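PDB 3BH0: dnab-like replicative helicase from Bacillus phage SPP1, which probably uses ATP hydrolysis to unwind duplex DNA 5'-3' at the phage replication fork, this chain being the ATPase domain of a DnaB-family helicase. Local coordinates for residues A[166-169]-A[170-174]; A[214-217]-A[218-222]; A[264-267]-A[268-272]. One frame throughout, in Å; residues are numbered along the deposited sequence.

In the fold
All three contacts are local, each between residues a turn or so apart, and all lie in the ATPase domain. Interactions 1 and 2 sit on helices 164-176 and 202-220, which pack against each other on one side of the central sheet: W168 of the first lies on M216, E219 and L220 of the second. Both are partly buried and pair an apolar, sheet-facing side with a polar outer one. Interaction 3 is a surface contact on the opposite side of the chain's centre, its centre about 39 Å from that of interaction 1. There strand 259-265 runs into a short helical turn, held by offset tyrosine rings, an arginine-aspartate salt bridge and backbone bonds.

Interaction 1 of 3, residues A[166-169]-A[170-174]; sequences YIWS and KTRQT
K170 lies back along its own helix alongside the Y166 phenol, one turn earlier, meeting it obliquely. Its CB lies 3.7 Å from I167 O, and CG, turned away from the carbonyl carbon (chi1 -53°), meets Y166 O at 3.3 Å. The bend at chi2 carries the chain on toward the phenol, where CE comes 3.5 Å from Y166 CZ. NZ ends 3.7 Å from Y166 OH, beyond the ring carbons. The backbone bond from K170 N to Y166 O is weak.

T171, on the buried side, is held differently. Its hydroxyl gives a short bond to I167 O, OG1 to O 2.7 Å, from above the carbonyl plane, while T171 N reaches the same oxygen at 2.9 Å. Two donors from one residue thus grip I167 O, which fixes the rotation of the threonine. Further round, R172 CD meets the W168 indole at its edge, 3.7 Å from W168 CD1.

I167 and T171 pack on strand 183-188, and W168 reaches helix 202-220. This is an amphipathic helix with i to i+4 side-chain pairs, flanking the parallel part of the sheet in a RecA-like P-loop ATPase core.

Interaction 2 of 3, residues A[214-217]-A[218-222]; sequences KKMA and RELDV
M216 and L220, one turn apart, make the close-packed side of this helix end. M216 CG points opposite its own backbone N (chi1 178°), which lays it 3.8 Å from L220 CD1, the two side chains crossing at a slant. L220 CB rests 3.4 Å from M216 O. Both residues are buried. V222, just past the helix, brings CG2 to 3.9 Å from A217 CA.

The usual helical bonds run from R218, E219 and L220 back to K214, K215 and M216; then the pattern changes. D221 takes a positive phi (68°) and V222 N bonds to A217 O at 2.8 Å, in the carbonyl plane and on a lone pair. With a weak bond from D221 N to R218 O, this is a Schellman motif, D221 being its C-prime residue.

The outer side is charged, and its loose part is the K215 end. K215 and E219 run side by side in the same direction, yet their charged ends, K215 NZ and E219 OE1, stay 5.5 Å apart; their side chains come nearest at K215 CD and E219 OE1. E219 also lies against W168. K214 and R218 meet through their aliphatic parts, K214 CE against R218 CG at 3.8 Å. K214 NZ itself is firmly held elsewhere, in a salt bridge with D258 and a bond to R68 O, which probably eases its closeness to the arginine.

The helix belongs to a beta-alpha-beta unit, strand 183-188, helix 202-220, strand 223-228. M216 and A217 lie on V224 of the following strand, V222 meets V183 and V185 of the preceding one, and W168 and R172 of helix 164-176 cover L220 from the neighbouring helix.

Interaction 3 of 3, residues A[264-267]-A[268-272]; sequences YRDD and YYDKE
The Y264 and Y269 rings are nearly parallel (19°) but strongly offset. Their centroids are 5.7 Å apart, and little of one ring faces the other. Contact is made where Y264 CE1 meets Y269 CD2 at 3.4 Å. Y264 is buried at the strand end, and its CG stands anti to the backbone N (chi1 176°), which sends the ring toward Y269. The hydroxyl of Y269 is bonded to E235, while that of Y264 gives a weak bond to D266 OD1.

R265 and Y268 cross at about a right angle. The arginine puts one face of its guanidinium under the start of the tyrosine, with NH1 3.6 Å from Y268 CB, and the two planes stand 58° apart. NE makes a salt bridge with D267 OD1 at 3.1 Å and NH1 bonds to S78 O, so the group is held from two directions; D267 OD2 takes the backbone N of N277.

Here strand 259-265, next to the antiparallel strand 278-286, gives way to a weakly bonded helical turn. D266 O accepts two bonds, from D270 N, nearly linear, and from Y269 N above the carbonyl plane. S78 lies within the segment whose sequence fits a Walker A P-loop, so R265 probably ties this turn to the nucleotide-binding loop.

Where the turn ends, D270 OD1 takes the backbone N of E272 at 2.9 Å, an Asx turn. Its OD2 stands 4.2 Å from D266 OD2, like charges that may raise each other's proton affinity, probably offset in part by R241, in a long, weak ion pair with D266. K271 NZ folds back to bond Y268 O.

Interaction 1 of 3, residues A[166-169]-A[170-174]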
ATOM      1  N   TYR A 166       0.541 -10.188  16.369  1.00 37.49           N
ATOM      2  CA  TYR A 166       1.842 -10.544  15.821  1.00 37.10           C
ATOM      3  C   TYR A 166       2.493  -9.350  15.133  1.00 36.77           C
ATOM      4  O   TYR A 166       3.681  -9.107  15.297  1.00 36.82           O
ATOM      5  CB  TYR A 166       1.699 -11.733  14.861  1.00 37.34           C
ATOM      6  CG  TYR A 166       2.973 -12.103  14.149  1.00 38.48           C
ATOM      7  CD1 TYR A 166       3.793 -13.122  14.630  1.00 40.16           C
ATOM      8  CD2 TYR A 166       3.369 -11.426  12.986  1.00 38.13           C
ATOM      9  CE1 TYR A 166       4.988 -13.455  13.961  1.00 40.44           C
ATOM     10  CE2 TYR A 166       4.542 -11.743  12.326  1.00 37.51           C
ATOM     11  CZ  TYR A 166       5.341 -12.757  12.810  1.00 38.85           C
ATOM     12  OH  TYR A 166       6.505 -13.063  12.148  1.00 39.06           O
ATOM     13  N   ILE A 167       1.709  -8.600  14.366  1.00 36.92           N
ATOM     14  CA  ILE A 167       2.242  -7.471  13.585  1.00 36.54           C
ATOM     15  C   ILE A 167       2.573  -6.283  14.477  1.00 37.31           C
ATOM     16  O   ILE A 167       3.548  -5.560  14.227  1.00 36.99           O
ATOM     17  CB  ILE A 167       1.275  -7.062  12.433  1.00 36.46           C
ATOM     18  CG1 ILE A 167       1.146  -8.221  11.428  1.00 35.97           C
ATOM     19  CG2 ILE A 167       1.713  -5.748  11.782  1.00 33.89           C
ATOM     20  CD1 ILE A 167       0.191  -7.980  10.290  1.00 35.52           C
ATOM     21  N   TRP A 168       1.738  -6.086  15.500  1.00 38.23           N
ATOM     22  CA  TRP A 168       1.976  -5.125  16.580  1.00 39.39           C
ATOM     23  C   TRP A 168       3.373  -5.290  17.142  1.00 39.29           C
ATOM     24  O   TRP A 168       4.152  -4.343  17.209  1.00 39.18           O
ATOM     25  CB  TRP A 168       0.965  -5.355  17.720  1.00 40.48           C
ATOM     26  CG  TRP A 168       0.823  -4.178  18.630  1.00 41.62           C
ATOM     27  CD1 TRP A 168       1.786  -3.645  19.439  1.00 42.94           C
ATOM     28  CD2 TRP A 168      -0.350  -3.375  18.817  1.00 42.59           C
ATOM     29  NE1 TRP A 168       1.290  -2.560  20.116  1.00 43.55           N
ATOM     30  CE2 TRP A 168      -0.020  -2.366  19.751  1.00 43.77           C
ATOM     31  CE3 TRP A 168      -1.651  -3.415  18.291  1.00 42.77           C
ATOM     32  CZ2 TRP A 168      -0.951  -1.393  20.179  1.00 43.23           C
ATOM     33  CZ3 TRP A 168      -2.581  -2.455  18.720  1.00 43.57           C
ATOM     34  CH2 TRP A 168      -2.220  -1.452  19.658  1.00 42.85           C
ATOM     35  N   SER A 169       3.670  -6.515  17.555  1.00 39.86           N
ATOM     36  CA  SER A 169       4.977  -6.876  18.085  1.00 40.80           C
ATOM     37  C   SER A 169       6.149  -6.455  17.178  1.00 40.79           C
ATOM     38  O   SER A 169       7.120  -5.854  17.645  1.00 40.26           O
ATOM     39  CB  SER A 169       5.006  -8.375  18.360  1.00 41.14           C
ATOM     40  OG  SER A 169       6.229  -8.743  18.962  1.00 43.94           O
ATOM     41  N   LYS A 170       6.028  -6.738  15.878  1.00 40.82           N
ATOM     42  CA  LYS A 170       7.083  -6.449  14.903  1.00 40.64           C
ATOM     43  C   LYS A 170       7.249  -4.970  14.606  1.00 40.92           C
ATOM     44  O   LYS A 170       8.354  -4.490  14.393  1.00 40.83           O
ATOM     45  CB  LYS A 170       6.841  -7.227  13.610  1.00 40.21           C
ATOM     46  CG  LYS A 170       6.651  -8.722  13.826  1.00 40.17           C
ATOM     47  CD  LYS A 170       7.965  -9.432  14.201  1.00 38.09           C
ATOM     48  CE  LYS A 170       7.684 -10.850  14.627  1.00 40.11           C
ATOM     49  NZ  LYS A 170       8.914 -11.690  14.662  1.00 42.12           N
ATOM     50  N   THR A 171       6.141  -4.249  14.576  1.00 41.96           N
ATOM     51  CA  THR A 171       6.167  -2.805  14.343  1.00 42.95           C
ATOM     52  C   THR A 171       6.954  -2.069  15.440  1.00 44.03           C
ATOM     53  O   THR A 171       7.769  -1.195  15.144  1.00 43.78           O
ATOM     54  CB  THR A 171       4.734  -2.251  14.255  1.00 42.81           C
ATOM     55  OG1 THR A 171       3.961  -3.070  13.365  1.00 43.26           O
ATOM     56  CG2 THR A 171       4.743  -0.830  13.759  1.00 41.54           C
ATOM     57  N   ARG A 172       6.697  -2.435  16.700  1.00 45.30           N
ATOM     58  CA  ARG A 172       7.419  -1.878  17.855  1.00 46.54           C
ATOM     59  C   ARG A 172       8.895  -2.213  17.768  1.00 47.65           C
ATOM     60  O   ARG A 172       9.761  -1.320  17.791  1.00 48.36           O
ATOM     61  CB  ARG A 172       6.838  -2.424  19.159  1.00 46.51           C
ATOM     62  CG  ARG A 172       5.401  -2.000  19.402  1.00 45.94           C
ATOM     63  CD  ARG A 172       4.981  -2.273  20.819  1.00 45.56           C
ATOM     64  NE  ARG A 172       5.859  -1.594  21.770  1.00 43.73           N
ATOM     65  CZ  ARG A 172       6.285  -2.134  22.910  1.00 40.84           C
ATOM     66  NH1 ARG A 172       5.921  -3.363  23.240  1.00 39.47           N
ATOM     67  NH2 ARG A 172       7.081  -1.440  23.712  1.00 40.18           N
ATOM     68  N   GLN A 173       9.161  -3.512  17.651  1.00 48.58           N
ATOM     69  CA  GLN A 173      10.482  -4.058  17.378  1.00 49.69           C
ATOM     70  C   GLN A 173      11.229  -3.283  16.284  1.00 49.45           C
ATOM     71  O   GLN A 173      12.403  -2.991  16.448  1.00 49.98           O
ATOM     72  CB  GLN A 173      10.338  -5.547  17.031  1.00 49.56           C
ATOM     73  CG  GLN A 173      11.627  -6.331  17.044  1.00 51.50           C
ATOM     74  CD  GLN A 173      11.445  -7.781  16.624  1.00 51.67           C
ATOM     75  OE1 GLN A 173      10.549  -8.483  17.104  1.00 53.80           O
ATOM     76  NE2 GLN A 173      12.314  -8.241  15.730  1.00 55.02           N
ATOM     77  N   THR A 174      10.546  -2.934  15.194  1.00 49.96           N
ATOM     78  CA  THR A 174      11.133  -2.115  14.103  1.00 50.34           C
ATOM     79  C   THR A 174      11.350  -0.666  14.521  1.00 51.22           C
ATOM     80  O   THR A 174      12.334  -0.034  14.140  1.00 51.60           O
ATOM     81  CB  THR A 174      10.247  -2.133  12.802  1.00 49.93           C
ATOM     82  OG1 THR A 174      10.227  -3.451  12.246  1.00 48.86           O
ATOM     83  CG2 THR A 174      10.763  -1.164  11.740  1.00 48.61           C
TER

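Interaction 2 of 3, residues A[214-217]-A[218-222]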
ATOM      1  N   LYS A 214      -6.312  -0.050  12.926  1.00 34.23           N
ATOM      2  CA  LYS A 214      -6.394   1.403  13.082  1.00 34.78           C
ATOM      3  C   LYS A 214      -5.836   1.833  14.456  1.00 35.12           C
ATOM      4  O   LYS A 214      -5.075   2.806  14.553  1.00 34.84           O
ATOM      5  CB  LYS A 214      -7.843   1.878  12.854  1.00 34.34           C
ATOM      6  CG  LYS A 214      -8.131   3.360  13.135  1.00 34.55           C
ATOM      7  CD  LYS A 214      -7.102   4.300  12.520  1.00 33.99           C
ATOM      8  CE  LYS A 214      -7.475   5.759  12.727  1.00 33.36           C
ATOM      9  NZ  LYS A 214      -6.467   6.632  12.048  1.00 33.52           N
ATOM     10  N   LYS A 215      -6.220   1.099  15.504  1.00 35.78           N
ATOM     11  CA  LYS A 215      -5.702   1.323  16.858  1.00 36.57           C
ATOM     12  C   LYS A 215      -4.164   1.235  16.859  1.00 36.70           C
ATOM     13  O   LYS A 215      -3.490   2.112  17.398  1.00 36.09           O
ATOM     14  CB  LYS A 215      -6.311   0.314  17.843  1.00 36.66           C
ATOM     15  CG  LYS A 215      -6.394   0.851  19.261  1.00 39.71           C
ATOM     16  CD  LYS A 215      -6.597  -0.234  20.299  1.00 42.51           C
ATOM     17  CE  LYS A 215      -8.073  -0.493  20.562  1.00 44.89           C
ATOM     18  NZ  LYS A 215      -8.233  -1.435  21.723  1.00 46.99           N
ATOM     19  N   MET A 216      -3.629   0.189  16.224  1.00 36.80           N
ATOM     20  CA  MET A 216      -2.190   0.030  16.050  1.00 37.52           C
ATOM     21  C   MET A 216      -1.541   1.215  15.327  1.00 37.55           C
ATOM     22  O   MET A 216      -0.502   1.715  15.761  1.00 37.63           O
ATOM     23  CB  MET A 216      -1.879  -1.267  15.308  1.00 37.19           C
ATOM     24  CG  MET A 216      -0.384  -1.473  15.038  1.00 37.68           C
ATOM     25  SD  MET A 216      -0.029  -3.055  14.258  1.00 38.68           S
ATOM     26  CE  MET A 216      -0.549  -2.710  12.571  1.00 36.57           C
ATOM     27  N   ALA A 217      -2.144   1.651  14.219  1.00 37.84           N
ATOM     28  CA  ALA A 217      -1.678   2.828  13.487  1.00 38.07           C
ATOM     29  C   ALA A 217      -1.545   4.009  14.445  1.00 38.59           C
ATOM     30  O   ALA A 217      -0.511   4.678  14.490  1.00 38.52           O
ATOM     31  CB  ALA A 217      -2.643   3.163  12.346  1.00 37.63           C
ATOM     32  N   ARG A 218      -2.614   4.238  15.211  1.00 39.40           N
ATOM     33  CA  ARG A 218      -2.700   5.327  16.187  1.00 40.13           C
ATOM     34  C   ARG A 218      -1.752   5.149  17.386  1.00 40.21           C
ATOM     35  O   ARG A 218      -0.956   6.040  17.679  1.00 40.34           O
ATOM     36  CB  ARG A 218      -4.155   5.479  16.668  1.00 39.71           C
ATOM     37  CG  ARG A 218      -5.089   6.094  15.633  1.00 40.53           C
ATOM     38  CD  ARG A 218      -5.287   7.597  15.842  1.00 41.56           C
ATOM     39  NE  ARG A 218      -6.205   7.818  16.956  1.00 43.14           N
ATOM     40  CZ  ARG A 218      -5.954   8.564  18.028  1.00 42.08           C
ATOM     41  NH1 ARG A 218      -4.822   9.249  18.149  1.00 41.81           N
ATOM     42  NH2 ARG A 218      -6.879   8.648  18.963  1.00 42.91           N
ATOM     43  N   GLU A 219      -1.844   3.999  18.055  1.00 40.49           N
ATOM     44  CA  GLU A 219      -1.150   3.742  19.332  1.00 40.81           C
ATOM     45  C   GLU A 219       0.358   3.648  19.158  1.00 40.28           C
ATOM     46  O   GLU A 219       1.107   4.126  20.005  1.00 40.55           O
ATOM     47  CB  GLU A 219      -1.707   2.484  20.024  1.00 40.67           C
ATOM     48  CG  GLU A 219      -1.510   2.436  21.536  1.00 44.51           C
ATOM     49  CD  GLU A 219      -2.737   1.875  22.295  1.00 50.11           C
ATOM     50  OE1 GLU A 219      -3.166   0.729  22.004  1.00 50.64           O
ATOM     51  OE2 GLU A 219      -3.266   2.585  23.198  1.00 51.92           O
ATOM     52  N   LEU A 220       0.805   3.047  18.057  1.00 39.73           N
ATOM     53  CA  LEU A 220       2.244   2.992  17.750  1.00 39.00           C
ATOM     54  C   LEU A 220       2.727   4.160  16.894  1.00 38.52           C
ATOM     55  O   LEU A 220       3.925   4.340  16.710  1.00 38.27           O
ATOM     56  CB  LEU A 220       2.641   1.647  17.117  1.00 38.76           C
ATOM     57  CG  LEU A 220       2.232   0.378  17.869  1.00 38.35           C
ATOM     58  CD1 LEU A 220       2.735  -0.869  17.123  1.00 37.18           C
ATOM     59  CD2 LEU A 220       2.736   0.419  19.331  1.00 38.46           C
ATOM     60  N   ASP A 221       1.797   4.958  16.377  1.00 38.49           N
ATOM     61  CA  ASP A 221       2.148   6.151  15.593  1.00 38.62           C
ATOM     62  C   ASP A 221       2.791   5.779  14.244  1.00 38.25           C
ATOM     63  O   ASP A 221       3.822   6.336  13.842  1.00 38.36           O
ATOM     64  CB  ASP A 221       3.048   7.109  16.420  1.00 38.84           C
ATOM     65  CG  ASP A 221       3.003   8.551  15.921  1.00 39.92           C
ATOM     66  OD1 ASP A 221       1.972   8.983  15.345  1.00 39.91           O
ATOM     67  OD2 ASP A 221       4.018   9.258  16.117  1.00 42.53           O
ATOM     68  N   VAL A 222       2.155   4.849  13.534  1.00 37.60           N
ATOM     69  CA  VAL A 222       2.632   4.420  12.212  1.00 36.68           C
ATOM     70  C   VAL A 222       1.568   4.571  11.122  1.00 35.77           C
ATOM     71  O   VAL A 222       0.378   4.679  11.418  1.00 35.29           O
ATOM     72  CB  VAL A 222       3.160   2.947  12.226  1.00 36.98           C
ATOM     73  CG1 VAL A 222       4.432   2.837  13.090  1.00 37.24           C
ATOM     74  CG2 VAL A 222       2.071   1.943  12.677  1.00 35.48           C
TER

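Interaction 3 of 3, residues A[264-267]-A[268-272]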
ATOM      1  N   TYR A 264      -8.685   0.293 -10.575  1.00 36.03           N
ATOM      2  CA  TYR A 264      -9.493  -0.187 -11.669  1.00 36.89           C
ATOM      3  C   TYR A 264      -8.673  -0.049 -12.925  1.00 37.83           C
ATOM      4  O   TYR A 264      -8.116   1.014 -13.197  1.00 37.27           O
ATOM      5  CB  TYR A 264     -10.766   0.643 -11.760  1.00 37.05           C
ATOM      6  CG  TYR A 264     -11.662   0.317 -12.922  1.00 36.91           C
ATOM      7  CD1 TYR A 264     -12.492  -0.799 -12.891  1.00 38.17           C
ATOM      8  CD2 TYR A 264     -11.703   1.140 -14.041  1.00 36.68           C
ATOM      9  CE1 TYR A 264     -13.331  -1.091 -13.952  1.00 38.52           C
ATOM     10  CE2 TYR A 264     -12.530   0.858 -15.108  1.00 36.66           C
ATOM     11  CZ  TYR A 264     -13.342  -0.255 -15.063  1.00 38.00           C
ATOM     12  OH  TYR A 264     -14.172  -0.539 -16.119  1.00 38.08           O
ATOM     13  N   ARG A 265      -8.588  -1.138 -13.678  1.00 39.63           N
ATOM     14  CA  ARG A 265      -7.850  -1.159 -14.934  1.00 41.41           C
ATOM     15  C   ARG A 265      -8.852  -1.464 -16.055  1.00 42.48           C
ATOM     16  O   ARG A 265      -9.226  -2.614 -16.261  1.00 42.85           O
ATOM     17  CB  ARG A 265      -6.750  -2.208 -14.827  1.00 41.58           C
ATOM     18  CG  ARG A 265      -5.729  -2.185 -15.931  1.00 42.82           C
ATOM     19  CD  ARG A 265      -4.706  -3.283 -15.712  1.00 45.13           C
ATOM     20  NE  ARG A 265      -4.520  -4.043 -16.941  1.00 49.18           N
ATOM     21  CZ  ARG A 265      -4.850  -5.322 -17.108  1.00 50.16           C
ATOM     22  NH1 ARG A 265      -5.362  -6.029 -16.109  1.00 50.26           N
ATOM     23  NH2 ARG A 265      -4.654  -5.897 -18.286  1.00 52.28           N
ATOM     24  N   ASP A 266      -9.316  -0.423 -16.747  1.00 43.90           N
ATOM     25  CA  ASP A 266     -10.446  -0.544 -17.691  1.00 45.36           C
ATOM     26  C   ASP A 266     -10.255  -1.613 -18.769  1.00 45.64           C
ATOM     27  O   ASP A 266     -11.225  -2.266 -19.174  1.00 45.87           O
ATOM     28  CB  ASP A 266     -10.808   0.813 -18.338  1.00 45.71           C
ATOM     29  CG  ASP A 266     -12.159   0.785 -19.075  1.00 47.87           C
ATOM     30  OD1 ASP A 266     -13.132   1.425 -18.622  1.00 51.59           O
ATOM     31  OD2 ASP A 266     -12.278   0.121 -20.114  1.00 51.42           O
ATOM     32  N   ASP A 267      -9.013  -1.791 -19.224  1.00 45.82           N
ATOM     33  CA  ASP A 267      -8.739  -2.685 -20.355  1.00 45.93           C
ATOM     34  C   ASP A 267      -8.716  -4.172 -19.988  1.00 46.04           C
ATOM     35  O   ASP A 267      -8.628  -5.030 -20.875  1.00 45.93           O
ATOM     36  CB  ASP A 267      -7.492  -2.243 -21.173  1.00 45.76           C
ATOM     37  CG  ASP A 267      -6.187  -2.336 -20.387  1.00 45.21           C
ATOM     38  OD1 ASP A 267      -6.187  -2.878 -19.261  1.00 45.60           O
ATOM     39  OD2 ASP A 267      -5.150  -1.869 -20.903  1.00 42.35           O
ATOM     40  N   TYR A 268      -8.814  -4.467 -18.691  1.00 46.26           N
ATOM     41  CA  TYR A 268      -9.122  -5.816 -18.234  1.00 46.67           C
ATOM     42  C   TYR A 268     -10.560  -6.168 -18.595  1.00 47.13           C
ATOM     43  O   TYR A 268     -10.842  -7.289 -18.979  1.00 47.02           O
ATOM     44  CB  TYR A 268      -8.916  -5.977 -16.723  1.00 46.51           C
ATOM     45  CG  TYR A 268      -9.170  -7.387 -16.230  1.00 46.18           C
ATOM     46  CD1 TYR A 268      -8.190  -8.378 -16.370  1.00 46.74           C
ATOM     47  CD2 TYR A 268     -10.382  -7.740 -15.640  1.00 45.26           C
ATOM     48  CE1 TYR A 268      -8.403  -9.679 -15.940  1.00 46.27           C
ATOM     49  CE2 TYR A 268     -10.613  -9.046 -15.194  1.00 45.63           C
ATOM     50  CZ  TYR A 268      -9.613 -10.012 -15.345  1.00 47.15           C
ATOM     51  OH  TYR A 268      -9.807 -11.319 -14.913  1.00 47.35           O
ATOM     52  N   TYR A 269     -11.456  -5.193 -18.476  1.00 48.30           N
ATOM     53  CA  TYR A 269     -12.889  -5.415 -18.641  1.00 49.53           C
ATOM     54  C   TYR A 269     -13.413  -5.200 -20.071  1.00 50.71           C
ATOM     55  O   TYR A 269     -14.184  -6.020 -20.584  1.00 50.91           O
ATOM     56  CB  TYR A 269     -13.681  -4.562 -17.644  1.00 49.38           C
ATOM     57  CG  TYR A 269     -13.540  -5.036 -16.220  1.00 49.52           C
ATOM     58  CD1 TYR A 269     -13.952  -6.324 -15.846  1.00 49.95           C
ATOM     59  CD2 TYR A 269     -12.984  -4.216 -15.250  1.00 48.55           C
ATOM     60  CE1 TYR A 269     -13.808  -6.777 -14.543  1.00 48.60           C
ATOM     61  CE2 TYR A 269     -12.842  -4.661 -13.947  1.00 48.89           C
ATOM     62  CZ  TYR A 269     -13.256  -5.940 -13.603  1.00 48.76           C
ATOM     63  OH  TYR A 269     -13.122  -6.376 -12.313  1.00 49.59           O
ATOM     64  N   ASP A 270     -13.017  -4.096 -20.701  1.00 51.60           N
ATOM     65  CA  ASP A 270     -13.390  -3.838 -22.078  1.00 52.66           C
ATOM     66  C   ASP A 270     -12.118  -3.794 -22.904  1.00 53.44           C
ATOM     67  O   ASP A 270     -11.254  -2.951 -22.675  1.00 53.52           O
ATOM     68  CB  ASP A 270     -14.181  -2.529 -22.185  1.00 52.92           C
ATOM     69  CG  ASP A 270     -14.118  -1.905 -23.585  1.00 52.69           C
ATOM     70  OD1 ASP A 270     -13.892  -2.627 -24.585  1.00 51.71           O
ATOM     71  OD2 ASP A 270     -14.289  -0.677 -23.675  1.00 51.95           O
ATOM     72  N   LYS A 271     -12.014  -4.700 -23.872  1.00 54.46           N
ATOM     73  CA  LYS A 271     -10.744  -4.934 -24.578  1.00 55.55           C
ATOM     74  C   LYS A 271     -10.372  -3.875 -25.628  1.00 55.72           C
ATOM     75  O   LYS A 271      -9.239  -3.841 -26.111  1.00 55.30           O
ATOM     76  CB  LYS A 271     -10.706  -6.354 -25.162  1.00 55.97           C
ATOM     77  CG  LYS A 271     -11.110  -7.450 -24.159  1.00 57.09           C
ATOM     78  CD  LYS A 271     -10.004  -7.737 -23.120  1.00 59.09           C
ATOM     79  CE  LYS A 271     -10.492  -8.680 -22.011  1.00 58.79           C
ATOM     80  NZ  LYS A 271      -9.379  -9.066 -21.073  1.00 60.43           N
ATOM     81  N   GLU A 272     -11.324  -3.009 -25.968  1.00 56.42           N
ATOM     82  CA  GLU A 272     -11.023  -1.822 -26.778  1.00 57.07           C
ATOM     83  C   GLU A 272     -11.372  -0.553 -26.017  1.00 57.38           C
ATOM     84  O   GLU A 272     -12.054   0.344 -26.533  1.00 57.24           O
ATOM     85  CB  GLU A 272     -11.729  -1.849 -28.135  1.00 57.15           C
ATOM     86  CG  GLU A 272     -11.354  -3.042 -28.999  1.00 58.68           C
ATOM     87  CD  GLU A 272     -12.314  -4.214 -28.803  1.00 60.00           C
ATOM     88  OE1 GLU A 272     -13.535  -3.958 -28.685  1.00 58.94           O
ATOM     89  OE2 GLU A 272     -11.857  -5.383 -28.773  1.00 61.06           O
TER